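Side-chain contacts in DUF327 domain-containing protein (Thermotoga maritima MSB8, PDB 2P61), which is of unknown function but folds as a small all-helical domain in which four helices pack against one another: residues V57-V60 against I61-G64; S74-K77 against R78-A82; E116-E119 against K120-D123; N131-Q134 against T135-L138. All coordinates share one frame; numbering follows the deposited sequence.

Contact 1. Residues V57-V60 against I61-G64; sequences VEEV and IDSG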
loop_
_atom_site.group_PDB
_atom_site.type_symbol
_atom_site.label_atom_id
_atom_site.label_comp_id
_atom_site.label_asym_id
_atom_site.label_seq_id
_atom_site.Cartn_x
_atom_site.Cartn_y
_atom_site.Cartn_z
ATOM N N VAL A 57 -4.656 0.894 4.986
ATOM C CA VAL A 57 -3.604 -0.043 5.333
ATOM C C VAL A 57 -4.222 -1.412 5.462
ATOM O O VAL A 57 -3.684 -2.355 4.924
ATOM C CB VAL A 57 -2.873 0.279 6.631
ATOM C CG1 VAL A 57 -2.213 -0.975 7.109
ATOM C CG2 VAL A 57 -1.784 1.263 6.356
ATOM N N GLU A 58 -5.380 -1.501 6.115
ATOM C CA GLU A 58 -6.014 -2.772 6.337
ATOM C C GLU A 58 -6.360 -3.410 5.046
ATOM O O GLU A 58 -6.132 -4.619 4.930
ATOM C CB GLU A 58 -7.197 -2.660 7.225
ATOM C CG GLU A 58 -6.726 -2.355 8.632
ATOM C CD GLU A 58 -7.835 -1.838 9.554
ATOM O OE1 GLU A 58 -9.024 -1.661 9.106
ATOM O OE2 GLU A 58 -7.494 -1.611 10.744
ATOM N N GLU A 59 -6.822 -2.622 4.053
ATOM C CA GLU A 59 -7.295 -3.207 2.805
ATOM C C GLU A 59 -6.094 -3.707 2.036
ATOM O O GLU A 59 -6.207 -4.706 1.337
ATOM C CB GLU A 59 -8.247 -2.284 1.982
ATOM C CG GLU A 59 -8.986 -2.907 0.698
ATOM C CD GLU A 59 -9.854 -4.199 0.993
ATOM O OE1 GLU A 59 -10.200 -4.918 -0.005
ATOM O OE2 GLU A 59 -10.210 -4.536 2.194
ATOM N N VAL A 60 -4.945 -3.058 2.168
ATOM C CA VAL A 60 -3.692 -3.593 1.572
ATOM C C VAL A 60 -3.294 -5.007 2.141
ATOM O O VAL A 60 -2.867 -5.891 1.348
ATOM C CB VAL A 60 -2.486 -2.717 1.841
ATOM C CG1 VAL A 60 -1.290 -3.374 1.273
ATOM C CG2 VAL A 60 -2.669 -1.245 1.222
ATOM N N ILE A 61 -3.406 -5.202 3.481
ATOM C CA ILE A 61 -3.072 -6.449 4.103
ATOM C C ILE A 61 -4.174 -7.435 3.751
ATOM O O ILE A 61 -3.871 -8.544 3.308
ATOM C CB ILE A 61 -3.104 -6.447 5.651
ATOM C CG1 ILE A 61 -2.321 -5.342 6.375
ATOM C CG2 ILE A 61 -2.646 -7.836 6.132
ATOM C CD1 ILE A 61 -0.888 -5.255 6.023
ATOM N N ASP A 62 -5.446 -7.042 3.924
ATOM C CA ASP A 62 -6.595 -7.970 3.753
ATOM C C ASP A 62 -6.598 -8.578 2.361
ATOM O O ASP A 62 -6.708 -9.792 2.212
ATOM C CB ASP A 62 -7.951 -7.352 4.170
ATOM C CG ASP A 62 -9.202 -8.198 3.726
ATOM O OD1 ASP A 62 -9.040 -9.269 3.083
ATOM O OD2 ASP A 62 -10.386 -7.793 4.003
ATOM N N SER A 63 -6.425 -7.755 1.311
ATOM C CA SER A 63 -6.342 -8.262 -0.088
ATOM C C SER A 63 -4.986 -8.942 -0.509
ATOM O O SER A 63 -4.980 -9.764 -1.519
ATOM C CB SER A 63 -6.605 -7.108 -1.066
ATOM O OG SER A 63 -5.699 -5.978 -0.835
ATOM N N GLY A 64 -3.849 -8.559 0.154
ATOM C CA GLY A 64 -2.546 -9.285 0.043
ATOM C C GLY A 64 -2.892 -10.718 0.464
ATOM O O GLY A 64 -2.810 -11.687 -0.343
#

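Contact 2. Residues S74-K77 against R78-A82; sequences SNLK and RYKNA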
loop_
_atom_site.group_PDB
_atom_site.type_symbol
_atom_site.label_atom_id
_atom_site.label_comp_id
_atom_site.label_asym_id
_atom_site.label_seq_id
_atom_site.Cartn_x
_atom_site.Cartn_y
_atom_site.Cartn_z
ATOM N N SER A 74 -8.897 -11.250 -10.447
ATOM C CA SER A 74 -9.740 -10.292 -9.816
ATOM C C SER A 74 -8.981 -9.872 -8.516
ATOM O O SER A 74 -8.989 -8.692 -8.211
ATOM C CB SER A 74 -11.176 -10.816 -9.695
ATOM O OG SER A 74 -11.797 -10.579 -8.412
ATOM N N ASN A 75 -8.250 -10.794 -7.813
ATOM C CA ASN A 75 -7.600 -10.436 -6.530
ATOM C C ASN A 75 -6.279 -9.679 -6.762
ATOM O O ASN A 75 -5.827 -8.952 -5.877
ATOM C CB ASN A 75 -7.253 -11.627 -5.627
ATOM C CG ASN A 75 -8.462 -12.518 -5.193
ATOM O OD1 ASN A 75 -9.532 -12.062 -4.805
ATOM N ND2 ASN A 75 -8.194 -13.794 -5.116
ATOM N N LEU A 76 -5.611 -9.881 -7.895
ATOM C CA LEU A 76 -4.324 -9.242 -8.080
ATOM C C LEU A 76 -4.609 -7.726 -8.054
ATOM O O LEU A 76 -3.864 -6.912 -7.413
ATOM C CB LEU A 76 -3.569 -9.756 -9.308
ATOM C CG LEU A 76 -2.262 -9.015 -9.619
ATOM C CD1 LEU A 76 -1.295 -8.993 -8.412
ATOM C CD2 LEU A 76 -1.543 -9.594 -10.844
ATOM N N LYS A 77 -5.792 -7.372 -8.545
ATOM C CA LYS A 77 -6.213 -5.949 -8.569
ATOM C C LYS A 77 -6.872 -5.330 -7.345
ATOM O O LYS A 77 -6.674 -4.097 -7.110
ATOM C CB LYS A 77 -7.097 -5.722 -9.743
ATOM C CG LYS A 77 -6.416 -6.304 -11.035
ATOM C CD LYS A 77 -7.141 -5.948 -12.350
ATOM C CE LYS A 77 -6.804 -7.042 -13.476
ATOM N NZ LYS A 77 -8.063 -7.664 -14.064
ATOM N N ARG A 78 -7.659 -6.103 -6.563
ATOM C CA ARG A 78 -8.080 -5.657 -5.248
ATOM C C ARG A 78 -6.750 -5.197 -4.661
ATOM O O ARG A 78 -6.701 -4.127 -3.951
ATOM C CB ARG A 78 -8.638 -6.849 -4.462
ATOM C CG ARG A 78 -9.698 -6.545 -3.392
ATOM C CD ARG A 78 -10.034 -7.790 -2.375
ATOM N NE ARG A 78 -10.190 -7.258 -1.016
ATOM C CZ ARG A 78 -10.478 -7.943 0.082
ATOM N NH1 ARG A 78 -10.683 -9.263 0.042
ATOM N NH2 ARG A 78 -10.523 -7.304 1.262
ATOM N N TYR A 79 -5.662 -5.968 -4.992
ATOM C CA TYR A 79 -4.313 -5.709 -4.387
ATOM C C TYR A 79 -3.624 -4.375 -4.804
ATOM O O TYR A 79 -3.244 -3.525 -3.958
ATOM C CB TYR A 79 -3.314 -6.906 -4.568
ATOM C CG TYR A 79 -2.070 -6.838 -3.611
ATOM C CD1 TYR A 79 -2.235 -6.623 -2.235
ATOM C CD2 TYR A 79 -0.751 -6.938 -4.088
ATOM C CE1 TYR A 79 -1.131 -6.494 -1.358
ATOM C CE2 TYR A 79 0.355 -6.854 -3.242
ATOM C CZ TYR A 79 0.154 -6.656 -1.863
ATOM O OH TYR A 79 1.222 -6.590 -0.952
ATOM N N LYS A 80 -3.370 -4.303 -6.123
ATOM C CA LYS A 80 -2.854 -3.158 -6.853
ATOM C C LYS A 80 -3.689 -1.948 -6.565
ATOM O O LYS A 80 -3.136 -0.920 -6.250
ATOM C CB LYS A 80 -2.916 -3.481 -8.329
ATOM C CG LYS A 80 -2.025 -4.662 -8.747
ATOM C CD LYS A 80 -1.205 -4.329 -9.958
ATOM C CE LYS A 80 -0.816 -5.535 -10.762
ATOM N NZ LYS A 80 0.486 -5.187 -11.512
ATOM N N ASN A 81 -5.030 -2.058 -6.655
ATOM C CA ASN A 81 -5.915 -0.925 -6.301
ATOM C C ASN A 81 -5.715 -0.423 -4.868
ATOM O O ASN A 81 -5.522 0.759 -4.627
ATOM C CB ASN A 81 -7.408 -1.223 -6.520
ATOM C CG ASN A 81 -7.773 -1.383 -8.010
ATOM O OD1 ASN A 81 -7.069 -0.931 -8.961
ATOM N ND2 ASN A 81 -8.896 -2.039 -8.223
ATOM N N ALA A 82 -5.774 -1.338 -3.916
ATOM C CA ALA A 82 -5.618 -1.047 -2.521
ATOM C C ALA A 82 -4.311 -0.379 -2.304
ATOM O O ALA A 82 -4.241 0.601 -1.585
ATOM C CB ALA A 82 -5.673 -2.326 -1.772
#

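Contact 3. Residues E116-E119 against K120-D123; sequences EVNE and KLMD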
loop_
_atom_site.group_PDB
_atom_site.type_symbol
_atom_site.label_atom_id
_atom_site.label_comp_id
_atom_site.label_asym_id
_atom_site.label_seq_id
_atom_site.Cartn_x
_atom_site.Cartn_y
_atom_site.Cartn_z
ATOM N N GLU A 116 10.246 1.332 -5.225
ATOM C CA GLU A 116 10.440 -0.086 -4.905
ATOM C C GLU A 116 9.175 -0.925 -4.985
ATOM O O GLU A 116 9.218 -2.061 -5.454
ATOM C CB GLU A 116 11.019 -0.254 -3.525
ATOM C CG GLU A 116 12.239 -1.110 -3.506
ATOM C CD GLU A 116 12.741 -1.485 -2.092
ATOM O OE1 GLU A 116 13.000 -2.730 -1.929
ATOM O OE2 GLU A 116 12.876 -0.565 -1.182
ATOM N N VAL A 117 8.062 -0.383 -4.497
ATOM C CA VAL A 117 6.795 -1.088 -4.439
ATOM C C VAL A 117 6.373 -1.427 -5.847
ATOM O O VAL A 117 5.987 -2.566 -6.129
ATOM C CB VAL A 117 5.736 -0.180 -3.856
ATOM C CG1 VAL A 117 4.337 -0.607 -4.278
ATOM C CG2 VAL A 117 5.840 -0.147 -2.395
ATOM N N ASN A 118 6.434 -0.420 -6.743
ATOM C CA ASN A 118 6.012 -0.611 -8.102
ATOM C C ASN A 118 6.938 -1.614 -8.745
ATOM O O ASN A 118 6.476 -2.456 -9.465
ATOM C CB ASN A 118 5.938 0.719 -8.880
ATOM C CG ASN A 118 4.938 1.751 -8.267
ATOM O OD1 ASN A 118 3.806 1.444 -7.936
ATOM N ND2 ASN A 118 5.389 2.996 -8.151
ATOM N N GLU A 119 8.235 -1.618 -8.491
ATOM C CA GLU A 119 9.046 -2.673 -9.135
ATOM C C GLU A 119 8.533 -4.047 -8.727
ATOM O O GLU A 119 8.528 -4.959 -9.537
ATOM C CB GLU A 119 10.520 -2.604 -8.777
ATOM C CG GLU A 119 11.382 -1.778 -9.688
ATOM C CD GLU A 119 11.971 -2.580 -10.897
ATOM O OE1 GLU A 119 12.957 -3.395 -10.696
ATOM O OE2 GLU A 119 11.441 -2.347 -12.038
ATOM N N LYS A 120 8.123 -4.196 -7.461
ATOM C CA LYS A 120 7.862 -5.513 -6.925
ATOM C C LYS A 120 6.514 -5.929 -7.420
ATOM O O LYS A 120 6.326 -7.065 -7.827
ATOM C CB LYS A 120 7.898 -5.533 -5.391
ATOM C CG LYS A 120 9.077 -4.855 -4.819
ATOM C CD LYS A 120 10.078 -5.873 -4.499
ATOM C CE LYS A 120 11.291 -5.925 -5.465
ATOM N NZ LYS A 120 12.298 -6.888 -4.810
ATOM N N LEU A 121 5.578 -4.999 -7.396
ATOM C CA LEU A 121 4.332 -5.155 -8.132
ATOM C C LEU A 121 4.581 -5.524 -9.554
ATOM O O LEU A 121 3.830 -6.343 -10.052
ATOM C CB LEU A 121 3.464 -3.933 -8.049
ATOM C CG LEU A 121 2.741 -3.651 -6.716
ATOM C CD1 LEU A 121 1.834 -2.449 -6.901
ATOM C CD2 LEU A 121 1.902 -4.846 -6.394
ATOM N N MET A 122 5.622 -5.033 -10.237
ATOM C CA MET A 122 5.803 -5.486 -11.619
ATOM C C MET A 122 6.499 -6.870 -11.707
ATOM O O MET A 122 6.181 -7.680 -12.589
ATOM C CB MET A 122 6.441 -4.404 -12.498
ATOM C CG MET A 122 6.772 -4.775 -14.002
ATOM S SD MET A 122 5.417 -5.259 -15.113
ATOM C CE MET A 122 4.395 -3.831 -14.819
ATOM N N ASP A 123 7.421 -7.186 -10.788
ATOM C CA ASP A 123 7.937 -8.520 -10.675
ATOM C C ASP A 123 6.787 -9.467 -10.395
ATOM O O ASP A 123 6.653 -10.444 -11.071
ATOM C CB ASP A 123 9.024 -8.621 -9.593
ATOM C CG ASP A 123 10.248 -7.771 -9.912
ATOM O OD1 ASP A 123 10.370 -7.317 -11.075
ATOM O OD2 ASP A 123 11.115 -7.548 -9.024
#

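Contact 4. Residues N131-Q134 against T135-L138; sequences NEWQ and TINL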
loop_
_atom_site.group_PDB
_atom_site.type_symbol
_atom_site.label_atom_id
_atom_site.label_comp_id
_atom_site.label_asym_id
_atom_site.label_seq_id
_atom_site.Cartn_x
_atom_site.Cartn_y
_atom_site.Cartn_z
ATOM N N ASN A 131 2.762 -17.761 -15.562
ATOM C CA ASN A 131 2.361 -18.985 -14.801
ATOM C C ASN A 131 3.551 -19.659 -14.116
ATOM O O ASN A 131 3.785 -20.850 -14.264
ATOM C CB ASN A 131 1.625 -19.966 -15.713
ATOM C CG ASN A 131 0.268 -19.458 -16.076
ATOM O OD1 ASN A 131 -0.575 -19.224 -15.210
ATOM N ND2 ASN A 131 0.066 -19.199 -17.341
ATOM N N GLU A 132 4.330 -18.895 -13.369
ATOM C CA GLU A 132 5.502 -19.495 -12.808
ATOM C C GLU A 132 5.212 -19.778 -11.379
ATOM O O GLU A 132 5.977 -19.399 -10.507
ATOM C CB GLU A 132 6.723 -18.596 -12.979
ATOM C CG GLU A 132 7.291 -18.664 -14.327
ATOM C CD GLU A 132 8.360 -17.654 -14.513
ATOM O OE1 GLU A 132 8.690 -16.953 -13.512
ATOM O OE2 GLU A 132 8.870 -17.556 -15.664
ATOM N N TRP A 133 4.130 -20.518 -11.156
ATOM C CA TRP A 133 3.632 -20.810 -9.799
ATOM C C TRP A 133 4.548 -21.563 -8.852
ATOM O O TRP A 133 4.397 -21.448 -7.690
ATOM C CB TRP A 133 2.261 -21.465 -9.868
ATOM C CG TRP A 133 1.363 -20.711 -10.678
ATOM C CD1 TRP A 133 1.089 -20.903 -12.011
ATOM C CD2 TRP A 133 0.670 -19.543 -10.286
ATOM N NE1 TRP A 133 0.201 -19.969 -12.457
ATOM C CE2 TRP A 133 -0.082 -19.110 -11.423
ATOM C CE3 TRP A 133 0.583 -18.814 -9.071
ATOM C CZ2 TRP A 133 -0.905 -17.984 -11.390
ATOM C CZ3 TRP A 133 -0.242 -17.724 -9.030
ATOM C CH2 TRP A 133 -0.995 -17.311 -10.211
ATOM N N GLN A 134 5.495 -22.312 -9.341
ATOM C CA GLN A 134 6.449 -23.004 -8.490
ATOM C C GLN A 134 7.747 -22.281 -8.090
ATOM O O GLN A 134 8.460 -22.796 -7.253
ATOM C CB GLN A 134 6.757 -24.424 -9.048
ATOM C CG GLN A 134 5.855 -25.498 -8.350
ATOM C CD GLN A 134 5.260 -26.568 -9.286
ATOM O OE1 GLN A 134 5.442 -26.530 -10.514
ATOM N NE2 GLN A 134 4.563 -27.547 -8.699
ATOM N N THR A 135 8.077 -21.122 -8.665
ATOM C CA THR A 135 9.146 -20.234 -8.107
ATOM C C THR A 135 8.597 -18.895 -7.624
ATOM O O THR A 135 9.231 -18.170 -6.897
ATOM C CB THR A 135 10.263 -19.999 -9.111
ATOM O OG1 THR A 135 9.723 -19.629 -10.403
ATOM C CG2 THR A 135 11.070 -21.309 -9.278
ATOM N N ILE A 136 7.356 -18.590 -7.957
ATOM C CA ILE A 136 6.827 -17.326 -7.590
ATOM C C ILE A 136 7.195 -17.022 -6.188
ATOM O O ILE A 136 7.828 -16.014 -5.992
ATOM C CB ILE A 136 5.356 -17.096 -7.937
ATOM C CG1 ILE A 136 5.034 -15.585 -7.817
ATOM C CG2 ILE A 136 4.468 -17.845 -7.092
ATOM C CD1 ILE A 136 3.748 -15.171 -8.486
ATOM N N ASN A 137 6.871 -17.863 -5.199
ATOM C CA ASN A 137 7.017 -17.449 -3.782
ATOM C C ASN A 137 6.109 -16.299 -3.403
ATOM O O ASN A 137 6.568 -15.306 -2.808
ATOM C CB ASN A 137 8.468 -17.056 -3.415
ATOM C CG ASN A 137 9.387 -18.237 -3.352
ATOM O OD1 ASN A 137 9.003 -19.351 -3.051
ATOM N ND2 ASN A 137 10.603 -18.000 -3.653
ATOM N N LEU A 138 4.829 -16.480 -3.673
ATOM C CA LEU A 138 3.849 -15.437 -3.505
ATOM C C LEU A 138 3.553 -14.943 -2.091
ATOM O O LEU A 138 3.400 -13.761 -1.937
ATOM C CB LEU A 138 2.543 -15.815 -4.202
ATOM C CG LEU A 138 1.380 -14.833 -4.211
ATOM C CD1 LEU A 138 1.712 -13.524 -4.898
ATOM C CD2 LEU A 138 0.203 -15.523 -4.913
#

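Contact 1. Residues V57-V60 against I61-G64
Ser63 reaches back one turn to Glu59, and its short side chain can be followed atom by atom. CB lies 3.4 Å from Glu59 O. The hydroxyl sits between the backbone N and the carbonyl carbon (chi1 55°), and this turns OG onto the same oxygen, donating a hydrogen bond of 2.6 Å from Ser63 OG to Glu59 O. Because Ser63 N also donates to Glu59 O, at 3.1 Å, one helix carbonyl is gripped twice by a single residue. With an alanine here the hydroxyl is gone, and Glu59 O would probably be left with the backbone N-H of the same residue as its donor from this turn.

On another side of the helix, the carboxylates of Glu59 and Asp62 cross with their planes 67° apart, and Glu59 OE2 stands 3.7 Å from Asp62 OD2. Two acidic groups this close would be expected to repel, but Arg78 of helix 73-95 makes a salt bridge to each, through NE and NH2. The details on the Asp62 side hold for one of two conformers and are less certain. The bend of Glu59 at chi2 (56°) brings its end round toward Asp62.

The remaining flank is apolar. Ile61 CG1 lies 4.4 Å from Val57 CG1 and 3.6 Å from Val57 O, while Val57 and Val60 also pack on Phe86. This part of helix 37-69 thus divides its chemistry: aliphatic branches pack on helices 73-95 and 138-153, and the acids meet an arginine of helix 73-95, their negative charge probably offset in part by that shared partner.

Contact 2. Residues S74-K77 against R78-A82
The carboxamide of Asn81 lies by the carbonyl oxygen of Lys77, one turn back. Its ND2 is 3.2 Å from Lys77 O, but the angle is too poor for a hydrogen bond, and the oxygen instead receives Asn81 N, 2.7 Å from Lys77 O, with the donor tilted 24° from the carbonyl plane. The Tyr79 ring is another flat group; it runs on into the interior, where it meets Leu67, Leu121, Ile142 and Ile145 and its hydroxyl bonds to Asn146 OD1. Through Tyr79, helix 73-95 therefore touches all three other helices of this four-helix domain.

Lys80 and Leu76 make the side-chain packing of this turn. The lysine chain starts beside its own backbone N, bends at chi2 (-132°) and crosses Leu76 obliquely, its CE lying 3.9 Å from Leu76 CG and 4.1 Å from Leu76 CD2. The last methylene, CE, thus lies against the leucine while the ammonium is carried on to Thr125 OG1 of helix 105-129. A serine in place of Lys80 would probably take away the CE contact with Leu76 and leave Thr125 OG1 without its ammonium partner. At the start of the turn Arg78 N makes a weak hydrogen bond to Ser74 O, 3.3 Å long, and the side chain of Arg78 turns toward helix 37-69.

Contact 3. Residues E116-E119 against K120-D123
Lys120, Leu121 and Glu119 carry most of the contact within this turn of helix 105-129, the lysine and glutamate giving up the most surface to the other half, and each sends its side chain in a different direction. Leu121 faces inward. Its CG is placed beside the backbone N (chi1 -73°), so that CD1 comes 4.1 Å from Val117 CG1; the two side chains run side by side and point the same way. Both also pack on Ile83 of helix 73-95, and Leu121 on Tyr79 as well. Leu121 N donates to Val117 O at 2.8 Å.

Lys120 has its CB 3.6 Å from Val117 O. Its chain then folds at both chi2 and chi3, and NZ finishes 5.1 Å from Glu116 OE1, too far for a contact; a long, weak ion pair to Glu144 and packing on Ile145 carry it toward helix 138-153.

Glu119 engages Asp123 mainly through its backbone: Asp123 N donates to Glu119 O at 2.8 Å. The carboxylates stay apart, Glu119 OE1 being 4.7 Å from Asp123 OD1.

The turn falls in a region predicted to form a coiled coil, and it is amphipathic in the expected sense. Val117 and Leu121 form an aliphatic pair on the side facing helix 73-95, while the acids and lysine lie near one another without a close charge pair, which suggests that electrostatics here act over distance and add little specific grip.

Contact 4. Residues N131-Q134 against T135-L138
Hydrogen bonds from Thr135 and Ile136 converge on one acceptor, the carbonyl oxygen of Glu132. Ile136 N lies 3.0 Å from Glu132 O, nearly along the C=O axis, whereas Thr135 N lies 3.3 Å from Glu132 O and comes from above the carbonyl plane. Together they wind the link between helix 105-129 and helix 138-153 into a tight turn. A further bond braces its start: Trp133 NE1 donates to Asn131 OD1 at 3.0 Å, on a lone pair and within the plane of the indole. Asn131 itself ends the preceding helix in a Schellman motif.

Apolar contact is lighter. Ile136 CG2 sits between its own backbone N and carbonyl carbon, which places it 3.7 Å from Trp133 O and 4.5 Å from Trp133 CE3, approaching the ring obliquely. Both side chains also pack on Ile128.

The charged group here, the carboxylate of Glu132, turns to Lys127 in a salt bridge, while its CB lies 4.1 Å from Thr135 OG1. The turn is probably held by both a shared backbone oxygen and an asparagine-held indole, with Ile136 packed inward against helix 105-129.

From the N terminus the four contacts follow in series, each made within one continuous stretch of chain, so none nests in or crosses another. Contacts 1 to 3 are turns within helices and close no loop. Contact 1 belongs to helix 37-69 and contact 2 to helix 73-95, the next in the chain; they touch directly through Arg78 and Tyr79. Beyond a partly unmodelled link, contact 3 lies on helix 105-129 and meets contact 2 where Tyr79 CE2 packs 4.0 Å from Leu121 CD2. Contact 4 lies in the loop between the last two helices and turns the chain back; it touches none of the others, its nearest atoms about 6 Å from contacts 2 and 3.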